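Local coordinates for protein lectin 2 (Agrocybe aegerita, PDB 4TQJ) that binds non-reducing terminal N-acetylglucosamine specifically, as a fungal lectin whose four-stranded sheets are arranged as a beta-propeller, at residues A[111-123]-A[162-176]. The protein carries 1 engineered substitution. Sequence-based numbering, arbitrary orientation.
Sequences WRVEKHLRYLADI and YDAGGWRLDRHLRFL
The ring of Tyr-162 is clamped between two cationic side chains: the end of Lys-115 lies over one face and the guanidinium of Arg-168 over the opposite one. Lys-115 makes its layer mainly with carbon, CE standing 3.4 Å from the centroid of the Tyr-162 ring in a CH-pi contact. Its chain bends at chi3 (67°), which lays CE over the ring. Lys-115 NZ is left 4.2 Å from the same Tyr-162 centroid, a cation-pi contact. On the far side Arg-168 NH1 is held by two carbonyls, Tyr-162 O on a lone pair in the carbonyl plane (2.8 Å) and Trp-167 O from above its plane. Lys-115 CB also covers a face of the His-116 imidazole, whose ND1 accepts a hydrogen bond from Arg-112 N in the ring plane.

Further along, Leu-169 CD1 abuts Glu-114 O at 3.3 Å, while its other methyl, CD2, meets Leu-117 CD2. The second methyl of Leu-117, CD1, sits over a face of the Arg-174 guanidinium, 3.7 Å from Arg-174 NE. That guanidinium donates through NH1 to Phe-160 O and reaches Lys-115 O through two waters, one on each terminal nitrogen. Tyr-119 OH then donates to Arg-174 O, approaching almost head-on at a C=O...O angle of 169°, and Leu-176 CD1 packs on Tyr-119 and Ala-121 beside Ile-5.

Strands 117-121 and 173-176 run almost parallel but 9.5 Å apart, in successive propeller blades. Lacking backbone pairing, these two segments meet through leucine packing, one tyrosine hydroxyl and bridging waters, one of them linking Glu-114 O to Leu-169 N. The Tyr-162 face would tend to favour the Lys-115 ammonium, partly offset by Arg-168 stacked behind it.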
ATOM      1  N   TRP A 111     -13.189  30.473 -11.781  1.00 25.48           N
ATOM      2  CA  TRP A 111     -13.574  29.104 -12.122  1.00 21.04           C
ATOM      3  C   TRP A 111     -14.914  28.758 -11.512  1.00 18.71           C
ATOM      4  O   TRP A 111     -15.181  29.097 -10.360  1.00 22.95           O
ATOM      5  CB  TRP A 111     -12.490  28.121 -11.670  1.00 17.45           C
ATOM      6  CG  TRP A 111     -11.236  28.283 -12.442  1.00 21.82           C
ATOM      7  CD1 TRP A 111     -10.306  29.267 -12.290  1.00 24.92           C
ATOM      8  CD2 TRP A 111     -10.767  27.448 -13.513  1.00 21.56           C
ATOM      9  NE1 TRP A 111      -9.283  29.100 -13.194  1.00 25.14           N
ATOM     10  CE2 TRP A 111      -9.542  27.989 -13.957  1.00 25.11           C
ATOM     11  CE3 TRP A 111     -11.264  26.295 -14.135  1.00 18.29           C
ATOM     12  CZ2 TRP A 111      -8.804  27.418 -14.997  1.00 19.28           C
ATOM     13  CZ3 TRP A 111     -10.530  25.725 -15.166  1.00 17.34           C
ATOM     14  CH2 TRP A 111      -9.316  26.290 -15.589  1.00 21.38           C
ATOM     15  N   ARG A 112     -15.756  28.082 -12.289  1.00 18.83           N
ATOM     16  CA  ARG A 112     -17.104  27.706 -11.867  1.00 18.56           C
ATOM     17  C   ARG A 112     -17.376  26.219 -12.122  1.00 20.13           C
ATOM     18  O   ARG A 112     -17.100  25.705 -13.206  1.00 19.19           O
ATOM     19  CB  ARG A 112     -18.147  28.523 -12.635  1.00 19.78           C
ATOM     20  CG  ARG A 112     -18.118  30.035 -12.366  1.00 25.41           C
ATOM     21  CD  ARG A 112     -18.601  30.339 -10.953  1.00 26.52           C
ATOM     22  NE  ARG A 112     -18.505  31.755 -10.615  1.00 28.98           N
ATOM     23  CZ  ARG A 112     -17.404  32.346 -10.165  1.00 25.98           C
ATOM     24  NH1 ARG A 112     -16.290  31.650 -10.004  1.00 24.37           N
ATOM     25  NH2 ARG A 112     -17.416  33.645  -9.880  1.00 32.73           N
ATOM     26  N   VAL A 113     -17.938  25.538 -11.128  1.00 17.18           N
ATOM     27  CA  VAL A 113     -18.320  24.135 -11.277  1.00 18.32           C
ATOM     28  C   VAL A 113     -19.337  23.958 -12.416  1.00 19.20           C
ATOM     29  O   VAL A 113     -19.392  22.899 -13.056  1.00 15.82           O
ATOM     30  CB  VAL A 113     -18.886  23.583  -9.941  1.00 24.14           C
ATOM     31  CG1 VAL A 113     -19.647  22.282 -10.149  1.00 23.72           C
ATOM     32  CG2 VAL A 113     -17.765  23.413  -8.930  1.00 19.47           C
ATOM     33  N   GLU A 114     -20.122  25.004 -12.683  1.00 17.11           N
ATOM     34  CA  GLU A 114     -21.148  24.962 -13.739  1.00 18.44           C
ATOM     35  C   GLU A 114     -20.612  25.141 -15.170  1.00 17.08           C
ATOM     36  O   GLU A 114     -21.341  24.928 -16.144  1.00 17.78           O
ATOM     37  CB  GLU A 114     -22.204  26.045 -13.486  1.00 23.69           C
ATOM     38  CG  GLU A 114     -22.867  25.976 -12.116  1.00 30.53           C
ATOM     39  CD  GLU A 114     -22.119  26.758 -11.033  1.00 27.35           C
ATOM     40  OE1 GLU A 114     -20.989  27.244 -11.278  1.00 23.11           O
ATOM     41  OE2 GLU A 114     -22.674  26.892  -9.920  1.00 37.46           O
ATOM     42  N   LYS A 115     -19.357  25.557 -15.299  1.00 12.32           N
ATOM     43  CA  LYS A 115     -18.807  25.912 -16.608  1.00 16.90           C
ATOM     44  C   LYS A 115     -17.503  25.174 -16.927  1.00 16.23           C
ATOM     45  O   LYS A 115     -17.201  24.896 -18.086  1.00 17.96           O
ATOM     46  CB  LYS A 115     -18.556  27.424 -16.683  1.00 15.28           C
ATOM     47  CG  LYS A 115     -19.759  28.287 -16.281  1.00 17.65           C
ATOM     48  CD  LYS A 115     -19.420  29.780 -16.347  1.00 22.59           C
ATOM     49  CE  LYS A 115     -19.183  30.237 -17.780  1.00 26.84           C
ATOM     50  NZ  LYS A 115     -18.871  31.711 -17.901  1.00 24.86           N
ATOM     51  N   HIS A 116     -16.731  24.864 -15.890  1.00 15.81           N
ATOM     52  CA  HIS A 116     -15.378  24.373 -16.076  1.00 16.20           C
ATOM     53  C   HIS A 116     -15.128  23.001 -15.447  1.00 14.93           C
ATOM     54  O   HIS A 116     -15.879  22.545 -14.580  1.00 15.25           O
ATOM     55  CB  HIS A 116     -14.390  25.394 -15.512  1.00 16.07           C
ATOM     56  CG  HIS A 116     -14.711  26.806 -15.888  1.00 17.42           C
ATOM     57  ND1 HIS A 116     -15.106  27.751 -14.966  1.00 17.91           N
ATOM     58  CD2 HIS A 116     -14.710  27.429 -17.090  1.00 15.53           C
ATOM     59  CE1 HIS A 116     -15.329  28.897 -15.582  1.00 19.91           C
ATOM     60  NE2 HIS A 116     -15.094  28.728 -16.870  1.00 16.70           N
ATOM     61  N   LEU A 117     -14.058  22.358 -15.907  1.00 16.67           N
ATOM     62  CA  LEU A 117     -13.571  21.108 -15.332  1.00 14.97           C
ATOM     63  C   LEU A 117     -12.150  21.321 -14.847  1.00 16.61           C
ATOM     64  O   LEU A 117     -11.354  21.932 -15.545  1.00 13.51           O
ATOM     65  CB  LEU A 117     -13.553  20.004 -16.393  1.00 13.00           C
ATOM     66  CG  LEU A 117     -14.918  19.682 -17.002  1.00 14.69           C
ATOM     67  CD1 LEU A 117     -14.771  18.918 -18.320  1.00 11.41           C
ATOM     68  CD2 LEU A 117     -15.740  18.903 -15.989  1.00 12.13           C
ATOM     69  N   ARG A 118     -11.835  20.796 -13.667  1.00 12.04           N
ATOM     70  CA  ARG A 118     -10.478  20.817 -13.142  1.00 14.40           C
ATOM     71  C   ARG A 118     -10.047  19.408 -12.767  1.00 14.74           C
ATOM     72  O   ARG A 118     -10.730  18.734 -12.007  1.00 12.82           O
ATOM     73  CB  ARG A 118     -10.381  21.769 -11.940  1.00 15.90           C
ATOM     74  CG  ARG A 118     -10.266  23.241 -12.354  1.00 15.97           C
ATOM     75  CD  ARG A 118     -10.707  24.220 -11.253  1.00 20.91           C
ATOM     76  NE  ARG A 118     -12.145  24.177 -11.008  1.00 17.30           N
ATOM     77  CZ  ARG A 118     -12.767  24.895 -10.076  1.00 21.35           C
ATOM     78  NH1 ARG A 118     -12.079  25.729  -9.314  1.00 20.72           N
ATOM     79  NH2 ARG A 118     -14.082  24.791  -9.912  1.00 21.78           N
ATOM     80  N   TYR A 119      -8.917  18.975 -13.314  1.00 14.24           N
ATOM     81  CA  TYR A 119      -8.387  17.627 -13.103  1.00 12.65           C
ATOM     82  C   TYR A 119      -6.956  17.699 -12.605  1.00 15.13           C
ATOM     83  O   TYR A 119      -6.284  18.719 -12.764  1.00 15.59           O
ATOM     84  CB  TYR A 119      -8.336  16.861 -14.422  1.00 12.60           C
ATOM     85  CG  TYR A 119      -9.662  16.542 -15.085  1.00 13.26           C
ATOM     86  CD1 TYR A 119     -10.778  16.183 -14.345  1.00 12.13           C
ATOM     87  CD2 TYR A 119      -9.777  16.567 -16.469  1.00 13.47           C
ATOM     88  CE1 TYR A 119     -11.990  15.879 -14.979  1.00 15.01           C
ATOM     89  CE2 TYR A 119     -10.966  16.259 -17.100  1.00 12.98           C
ATOM     90  CZ  TYR A 119     -12.069  15.923 -16.358  1.00 12.32           C
ATOM     91  OH  TYR A 119     -13.246  15.601 -17.004  1.00 14.55           O
ATOM     92  N   LEU A 120      -6.490  16.601 -12.027  1.00 15.22           N
ATOM     93  CA  LEU A 120      -5.083  16.433 -11.675  1.00 17.78           C
ATOM     94  C   LEU A 120      -4.548  15.219 -12.408  1.00 18.56           C
ATOM     95  O   LEU A 120      -5.125  14.138 -12.319  1.00 17.62           O
ATOM     96  CB  LEU A 120      -4.934  16.222 -10.172  1.00 14.18           C
ATOM     97  CG  LEU A 120      -5.406  17.415  -9.348  1.00 15.55           C
ATOM     98  CD1 LEU A 120      -5.751  17.008  -7.913  1.00 15.05           C
ATOM     99  CD2 LEU A 120      -4.374  18.533  -9.399  1.00 16.41           C
ATOM    100  N   ALA A 121      -3.446  15.395 -13.129  1.00 17.07           N
ATOM    101  CA  ALA A 121      -2.930  14.328 -13.983  1.00 21.37           C
ATOM    102  C   ALA A 121      -1.449  14.513 -14.315  1.00 19.28           C
ATOM    103  O   ALA A 121      -0.984  15.627 -14.530  1.00 18.63           O
ATOM    104  CB  ALA A 121      -3.753  14.250 -15.273  1.00 14.52           C
ATOM    105  N   ASP A 122      -0.728  13.401 -14.370  1.00 22.39           N
ATOM    106  CA  ASP A 122       0.682  13.391 -14.747  1.00 19.28           C
ATOM    107  C   ASP A 122       0.812  13.402 -16.262  1.00 19.27           C
ATOM    108  O   ASP A 122       1.214  12.417 -16.867  1.00 20.52           O
ATOM    109  CB  ASP A 122       1.352  12.148 -14.169  1.00 22.27           C
ATOM    110  CG  ASP A 122       2.853  12.105 -14.428  1.00 24.75           C
ATOM    111  OD1 ASP A 122       3.430  13.116 -14.888  1.00 22.82           O
ATOM    112  OD2 ASP A 122       3.448  11.045 -14.148  1.00 28.36           O
ATOM    113  N   ILE A 123       0.453  14.522 -16.875  1.00 22.23           N
ATOM    114  CA  ILE A 123       0.421  14.612 -18.331  1.00 21.17           C
ATOM    115  C   ILE A 123       1.812  14.618 -18.959  1.00 22.46           C
ATOM    116  O   ILE A 123       1.950  14.419 -20.167  1.00 24.50           O
ATOM    117  CB  ILE A 123      -0.369  15.838 -18.795  1.00 23.71           C
ATOM    118  CG1 ILE A 123       0.052  17.066 -18.010  1.00 19.49           C
ATOM    119  CG2 ILE A 123      -1.874  15.632 -18.583  1.00 23.30           C
ATOM    120  CD1 ILE A 123      -0.852  18.238 -18.253  1.00 26.03           C
ATOM    121  N   TYR A 162     -15.197  26.663 -22.325  1.00 14.76           N
ATOM    122  CA  TYR A 162     -16.517  27.250 -22.325  1.00 15.59           C
ATOM    123  C   TYR A 162     -16.593  28.327 -23.419  1.00 22.71           C
ATOM    124  O   TYR A 162     -17.594  28.438 -24.139  1.00 17.93           O
ATOM    125  CB  TYR A 162     -16.824  27.848 -20.948  1.00 17.37           C
ATOM    126  CG  TYR A 162     -18.251  28.255 -20.804  1.00 18.33           C
ATOM    127  CD1 TYR A 162     -19.181  27.396 -20.244  1.00 18.55           C
ATOM    128  CD2 TYR A 162     -18.687  29.493 -21.264  1.00 20.65           C
ATOM    129  CE1 TYR A 162     -20.502  27.760 -20.121  1.00 18.58           C
ATOM    130  CE2 TYR A 162     -20.014  29.869 -21.151  1.00 22.64           C
ATOM    131  CZ  TYR A 162     -20.918  28.998 -20.576  1.00 24.39           C
ATOM    132  OH  TYR A 162     -22.243  29.358 -20.462  1.00 20.70           O
ATOM    133  N   ASP A 163     -15.517  29.102 -23.550  1.00 22.64           N
ATOM    134  CA  ASP A 163     -15.442  30.142 -24.569  1.00 22.61           C
ATOM    135  C   ASP A 163     -14.351  29.810 -25.601  1.00 24.20           C
ATOM    136  O   ASP A 163     -13.620  30.699 -26.056  1.00 26.84           O
ATOM    137  CB  ASP A 163     -15.159  31.497 -23.906  1.00 20.97           C
ATOM    138  CG  ASP A 163     -15.555  32.676 -24.780  1.00 25.43           C
ATOM    139  OD1 ASP A 163     -16.553  32.561 -25.522  1.00 28.42           O
ATOM    140  OD2 ASP A 163     -14.874  33.723 -24.715  1.00 24.87           O
ATOM    141  N   ALA A 164     -14.227  28.528 -25.940  1.00 20.50           N
ATOM    142  CA  ALA A 164     -13.303  28.075 -26.976  1.00 19.25           C
ATOM    143  C   ALA A 164     -13.485  26.607 -27.413  1.00 18.28           C
ATOM    144  O   ALA A 164     -12.793  25.739 -26.919  1.00 23.39           O
ATOM    145  CB  ALA A 164     -11.873  28.284 -26.506  1.00 19.99           C
ATOM    146  N   GLY A 165     -14.406  26.292 -28.311  1.00 27.56           N
ATOM    147  CA  GLY A 165     -15.511  27.127 -28.669  1.00 17.46           C
ATOM    148  C   GLY A 165     -16.779  26.411 -28.218  1.00 18.58           C
ATOM    149  O   GLY A 165     -17.165  25.356 -28.732  1.00 19.94           O
ATOM    150  N   GLY A 166     -17.411  26.985 -27.212  1.00 17.30           N
ATOM    151  CA  GLY A 166     -18.770  26.627 -26.859  1.00 20.67           C
ATOM    152  C   GLY A 166     -18.941  25.286 -26.186  1.00 16.95           C
ATOM    153  O   GLY A 166     -19.991  24.668 -26.320  1.00 15.24           O
ATOM    154  N   TRP A 167     -17.922  24.825 -25.465  1.00 15.85           N
ATOM    155  CA  TRP A 167     -18.071  23.578 -24.718  1.00 16.01           C
ATOM    156  C   TRP A 167     -18.987  23.768 -23.501  1.00 16.61           C
ATOM    157  O   TRP A 167     -18.868  24.751 -22.755  1.00 18.18           O
ATOM    158  CB  TRP A 167     -16.703  22.970 -24.373  1.00 14.54           C
ATOM    159  CG  TRP A 167     -16.008  22.492 -25.616  1.00 14.57           C
ATOM    160  CD1 TRP A 167     -15.336  23.264 -26.527  1.00 15.03           C
ATOM    161  CD2 TRP A 167     -15.945  21.146 -26.110  1.00 12.32           C
ATOM    162  NE1 TRP A 167     -14.852  22.480 -27.546  1.00 15.13           N
ATOM    163  CE2 TRP A 167     -15.208  21.177 -27.317  1.00 16.35           C
ATOM    164  CE3 TRP A 167     -16.423  19.918 -25.645  1.00 13.32           C
ATOM    165  CZ2 TRP A 167     -14.946  20.026 -28.069  1.00 13.28           C
ATOM    166  CZ3 TRP A 167     -16.160  18.773 -26.390  1.00 12.98           C
ATOM    167  CH2 TRP A 167     -15.431  18.838 -27.592  1.00 13.26           C
ATOM    168  N   ARG A 168     -19.924  22.837 -23.340  1.00 13.87           N
ATOM    169  CA  ARG A 168     -20.946  22.913 -22.304  1.00 16.00           C
ATOM    170  C   ARG A 168     -21.102  21.593 -21.559  1.00 15.01           C
ATOM    171  O   ARG A 168     -21.171  20.519 -22.166  1.00 13.96           O
ATOM    172  CB  ARG A 168     -22.305  23.276 -22.919  1.00 15.86           C
ATOM    173  CG  ARG A 168     -22.343  24.620 -23.636  1.00 19.98           C
ATOM    174  CD  ARG A 168     -22.312  25.789 -22.642  1.00 22.37           C
ATOM    175  NE  ARG A 168     -22.414  27.085 -23.309  1.00 21.07           N
ATOM    176  CZ  ARG A 168     -21.367  27.775 -23.752  1.00 22.17           C
ATOM    177  NH1 ARG A 168     -20.138  27.301 -23.600  1.00 14.19           N
ATOM    178  NH2 ARG A 168     -21.548  28.947 -24.344  1.00 26.95           N
ATOM    179  N   LEU A 169     -21.200  21.688 -20.238  1.00 16.08           N
ATOM    180  CA  LEU A 169     -21.410  20.523 -19.406  1.00 13.51           C
ATOM    181  C   LEU A 169     -22.750  19.848 -19.653  1.00 15.50           C
ATOM    182  O   LEU A 169     -22.882  18.655 -19.410  1.00 15.80           O
ATOM    183  CB  LEU A 169     -21.245  20.888 -17.937  1.00 14.99           C
ATOM    184  CG  LEU A 169     -19.791  21.240 -17.651  1.00 13.84           C
ATOM    185  CD1 LEU A 169     -19.687  22.079 -16.393  1.00 16.34           C
ATOM    186  CD2 LEU A 169     -18.960  19.964 -17.560  1.00 15.64           C
ATOM    187  N   ASP A 170     -23.737  20.589 -20.163  1.00 15.26           N
ATOM    188  CA  ASP A 170     -25.016  19.966 -20.502  1.00 15.23           C
ATOM    189  C   ASP A 170     -25.085  19.359 -21.912  1.00 17.37           C
ATOM    190  O   ASP A 170     -26.099  18.770 -22.287  1.00 19.01           O
ATOM    191  CB  ASP A 170     -26.202  20.919 -20.229  1.00 20.99           C
ATOM    192  CG  ASP A 170     -26.239  22.124 -21.166  1.00 21.92           C
ATOM    193  OD1 ASP A 170     -25.276  22.355 -21.931  1.00 24.42           O
ATOM    194  OD2 ASP A 170     -27.242  22.865 -21.123  1.00 25.90           O
ATOM    195  N   ARG A 171     -23.999  19.461 -22.675  1.00 13.97           N
ATOM    196  CA  ARG A 171     -23.997  18.995 -24.051  1.00 12.81           C
ATOM    197  C   ARG A 171     -22.837  18.063 -24.425  1.00 13.23           C
ATOM    198  O   ARG A 171     -22.998  17.173 -25.257  1.00 13.93           O
ATOM    199  CB  ARG A 171     -24.022  20.202 -25.001  1.00 13.11           C
ATOM    200  CG  ARG A 171     -25.321  21.005 -24.928  1.00 20.71           C
ATOM    201  CD  ARG A 171     -25.323  22.240 -25.833  1.00 17.02           C
ATOM    202  NE  ARG A 171     -25.063  21.908 -27.228  1.00 19.26           N
ATOM    203  CZ  ARG A 171     -25.979  21.457 -28.084  1.00 21.28           C
ATOM    204  NH1 ARG A 171     -27.230  21.265 -27.688  1.00 20.76           N
ATOM    205  NH2 ARG A 171     -25.635  21.184 -29.337  1.00 18.24           N
ATOM    206  N   HIS A 172     -21.693  18.265 -23.786  1.00 14.15           N
ATOM    207  CA  HIS A 172     -20.419  17.697 -24.232  1.00 13.89           C
ATOM    208  C   HIS A 172     -19.671  17.002 -23.101  1.00 12.02           C
ATOM    209  O   HIS A 172     -19.973  17.217 -21.928  1.00 14.22           O
ATOM    210  CB  HIS A 172     -19.552  18.819 -24.816  1.00 14.11           C
ATOM    211  CG  HIS A 172     -20.296  19.705 -25.770  1.00 12.66           C
ATOM    212  ND1 HIS A 172     -20.370  21.073 -25.613  1.00 18.84           N
ATOM    213  CD2 HIS A 172     -21.040  19.409 -26.861  1.00 15.66           C
ATOM    214  CE1 HIS A 172     -21.111  21.584 -26.581  1.00 16.48           C
ATOM    215  NE2 HIS A 172     -21.529  20.596 -27.352  1.00 15.49           N
ATOM    216  N   LEU A 173     -18.690  16.179 -23.466  1.00 10.35           N
ATOM    217  CA  LEU A 173     -17.864  15.462 -22.504  1.00 11.20           C
ATOM    218  C   LEU A 173     -16.391  15.701 -22.788  1.00 13.54           C
ATOM    219  O   LEU A 173     -15.968  15.701 -23.939  1.00 14.15           O
ATOM    220  CB  LEU A 173     -18.138  13.960 -22.577  1.00  9.64           C
ATOM    221  CG  LEU A 173     -19.587  13.547 -22.277  1.00 14.35           C
ATOM    222  CD1 LEU A 173     -19.823  12.130 -22.760  1.00  9.78           C
ATOM    223  CD2 LEU A 173     -19.888  13.683 -20.776  1.00 11.82           C
ATOM    224  N   ARG A 174     -15.603  15.892 -21.737  1.00 13.10           N
ATOM    225  CA  ARG A 174     -14.178  16.090 -21.918  1.00 12.25           C
ATOM    226  C   ARG A 174     -13.407  15.209 -20.952  1.00 11.08           C
ATOM    227  O   ARG A 174     -13.520  15.366 -19.745  1.00 11.01           O
ATOM    228  CB  ARG A 174     -13.812  17.571 -21.752  1.00 13.84           C
ATOM    229  CG  ARG A 174     -14.175  18.424 -22.992  1.00 14.90           C
ATOM    230  CD  ARG A 174     -14.281  19.910 -22.643  1.00 12.08           C
ATOM    231  NE  ARG A 174     -15.430  20.151 -21.774  1.00 15.97           N
ATOM    232  CZ  ARG A 174     -15.750  21.328 -21.240  1.00 15.67           C
ATOM    233  NH1 ARG A 174     -15.007  22.402 -21.469  1.00 15.12           N
ATOM    234  NH2 ARG A 174     -16.813  21.422 -20.458  1.00 14.68           N
ATOM    235  N   PHE A 175     -12.633  14.282 -21.508  1.00 13.16           N
ATOM    236  CA  PHE A 175     -11.913  13.285 -20.723  1.00 13.56           C
ATOM    237  C   PHE A 175     -10.424  13.337 -21.061  1.00 11.32           C
ATOM    238  O   PHE A 175     -10.020  13.967 -22.030  1.00 14.57           O
ATOM    239  CB  PHE A 175     -12.415  11.866 -21.041  1.00 13.51           C
ATOM    240  CG  PHE A 175     -13.889  11.637 -20.806  1.00 11.00           C
ATOM    241  CD1 PHE A 175     -14.542  10.611 -21.487  1.00 17.60           C
ATOM    242  CD2 PHE A 175     -14.609  12.386 -19.890  1.00 14.16           C
ATOM    243  CE1 PHE A 175     -15.885  10.354 -21.282  1.00 13.71           C
ATOM    244  CE2 PHE A 175     -15.956  12.131 -19.677  1.00 14.62           C
ATOM    245  CZ  PHE A 175     -16.592  11.108 -20.376  1.00 10.55           C
ATOM    246  N   LEU A 176      -9.614  12.645 -20.272  1.00 11.09           N
ATOM    247  CA  LEU A 176      -8.198  12.498 -20.566  1.00 13.55           C
ATOM    248  C   LEU A 176      -7.918  11.005 -20.628  1.00 12.41           C
ATOM    249  O   LEU A 176      -8.334  10.267 -19.756  1.00 12.78           O
ATOM    250  CB  LEU A 176      -7.346  13.147 -19.484  1.00 12.96           C
ATOM    251  CG  LEU A 176      -7.530  14.646 -19.219  1.00 13.91           C
ATOM    252  CD1 LEU A 176      -6.772  15.055 -17.941  1.00  9.58           C
ATOM    253  CD2 LEU A 176      -7.099  15.472 -20.427  1.00 13.17           C
TER
HETATM  254  O   HOH W   1     -21.462  24.378 -19.105  1.00 18.83           O
HETATM  255  O   HOH W   2     -15.080  24.815 -19.868  1.00 12.31           O
HETATM  256  O   HOH W   3     -18.298  23.712 -20.239  1.00 14.71           O